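Local coordinates for anopheles Plasmodium-responsive Leucine-rich repeat protein 1B (Anopheles gambiae, PDB 4XGO) that probably takes part in mosquito immunity to malaria parasites, through a leucine-rich repeat region and interaction with the related protein LRIM1, at residues 193-196 against 197-200. Residues are numbered along the deposited sequence; the frame is centred on the assembly and turned at random.
Sequences TDTA and WLLN. With PO4 (phosphate ion), chain E.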
loop_
_atom_site.group_PDB
_atom_site.type_symbol
_atom_site.label_atom_id
_atom_site.label_comp_id
_atom_site.label_asym_id
_atom_site.label_seq_id
_atom_site.Cartn_x
_atom_site.Cartn_y
_atom_site.Cartn_z
ATOM N N THR A 193 5.401 13.360 26.740
ATOM C CA THR A 193 5.140 13.272 28.174
ATOM C C THR A 193 4.900 14.641 28.820
ATOM O O THR A 193 4.643 14.727 30.033
ATOM C CB THR A 193 6.300 12.555 28.906
ATOM O OG1 THR A 193 7.521 13.235 28.636
ATOM C CG2 THR A 193 6.419 11.112 28.443
ATOM N N ASP A 194 4.987 15.717 28.047
ATOM C CA ASP A 194 4.709 17.044 28.597
ATOM C C ASP A 194 4.025 17.898 27.560
ATOM O O ASP A 194 4.039 17.560 26.362
ATOM C CB ASP A 194 6.008 17.726 29.060
ATOM C CG ASP A 194 6.675 18.527 27.942
ATOM O OD1 ASP A 194 7.027 17.932 26.898
ATOM O OD2 ASP A 194 6.792 19.764 28.085
ATOM N N THR A 195 3.458 19.011 28.019
ATOM C CA THR A 195 2.748 19.949 27.159
ATOM C C THR A 195 3.140 21.411 27.386
ATOM O O THR A 195 2.417 22.307 26.957
ATOM C CB THR A 195 1.209 19.849 27.331
ATOM O OG1 THR A 195 0.814 20.372 28.610
ATOM C CG2 THR A 195 0.717 18.418 27.161
ATOM N N ALA A 196 4.276 21.677 28.033
ATOM C CA ALA A 196 4.664 23.063 28.332
ATOM C C ALA A 196 4.844 23.884 27.058
ATOM O O ALA A 196 4.640 25.091 27.056
ATOM C CB ALA A 196 5.927 23.099 29.190
ATOM N N TRP A 197 5.216 23.197 25.978
ATOM C CA TRP A 197 5.405 23.796 24.664
ATOM C C TRP A 197 4.119 24.426 24.096
ATOM O O TRP A 197 4.206 25.292 23.230
ATOM C CB TRP A 197 6.022 22.748 23.699
ATOM C CG TRP A 197 5.266 21.462 23.671
ATOM C CD1 TRP A 197 5.504 20.328 24.415
ATOM C CD2 TRP A 197 4.097 21.188 22.894
ATOM N NE1 TRP A 197 4.553 19.364 24.129
ATOM C CE2 TRP A 197 3.683 19.868 23.203
ATOM C CE3 TRP A 197 3.362 21.923 21.961
ATOM C CZ2 TRP A 197 2.573 19.283 22.615
ATOM C CZ3 TRP A 197 2.244 21.326 21.378
ATOM C CH2 TRP A 197 1.870 20.027 21.712
ATOM N N LEU A 198 2.937 24.015 24.580
ATOM C CA LEU A 198 1.663 24.617 24.144
ATOM C C LEU A 198 1.595 26.115 24.359
ATOM O O LEU A 198 0.892 26.822 23.626
ATOM C CB LEU A 198 0.454 23.972 24.837
ATOM C CG LEU A 198 0.036 22.577 24.382
ATOM C CD1 LEU A 198 -1.005 22.007 25.336
ATOM C CD2 LEU A 198 -0.510 22.625 22.964
ATOM N N LEU A 199 2.305 26.600 25.372
ATOM C CA LEU A 199 2.359 28.038 25.664
ATOM C C LEU A 199 2.871 28.901 24.504
ATOM O O LEU A 199 2.597 30.107 24.463
ATOM C CB LEU A 199 3.218 28.283 26.913
ATOM C CG LEU A 199 2.574 27.844 28.231
ATOM C CD1 LEU A 199 3.625 27.756 29.327
ATOM C CD2 LEU A 199 1.459 28.789 28.644
ATOM N N ASN A 200 3.613 28.295 23.573
ATOM C CA ASN A 200 4.178 29.012 22.424
ATOM C C ASN A 200 3.269 29.062 21.185
ATOM O O ASN A 200 3.667 29.634 20.150
ATOM C CB ASN A 200 5.518 28.392 22.027
ATOM C CG ASN A 200 6.559 28.477 23.122
ATOM O OD1 ASN A 200 6.519 29.355 23.980
ATOM N ND2 ASN A 200 7.512 27.557 23.088
HETATM P P PO4 E . 1.835 18.376 31.322
HETATM O O1 PO4 E . 1.792 18.367 32.848
HETATM O O2 PO4 E . 0.645 19.126 30.786
HETATM O O3 PO4 E . 1.848 16.931 30.857
HETATM O O4 PO4 E . 3.107 19.067 30.856
#
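Trp197 folds back against the chain that leads to it, and its indole NE1 donates a hydrogen bond to Asp194 O at 2.9 Å. The bond is bent, with an N-H...O angle of 139°, and the oxygen sits somewhat out of the ring plane. A first torsion of 52°, which sets CG between the backbone N and the carbonyl carbon, turns the indole back in this way. Thr195 CA then lies over one face, 4.0 Å from the centroid of the five-membered ring, in a CH-pi contact; Leu198 CG packs toward the rim of that same face. Asp194 OD1 stands at the ring edge, 3.8 Å from Trp197 CD1, with the carboxylate plane steeply inclined to the indole. The other carboxylate oxygen, Asp194 OD2, accepts from Ala196 N at 3.2 Å, closing an Asx turn. From there the chain winds into a short 3-10 helix: Leu198 N bonds to Thr195 O at 3.0 Å and Leu199 N to Ala196 O at 3.3 Å. Thr195 CB touches Leu198 CD1, while Thr195 OG1 bonds to His221 ND1 and to a phosphate, probably from the crystallisation liquor, which also accepts from Thr195 N. Between strands 184-186 and 206-208 of the leucine-rich repeat solenoid, Trp197 also packs on Leu187 and Leu209. The indole is thus buried with its one polar atom satisfied by main chain, joining the 3-10 helix to the loop before it.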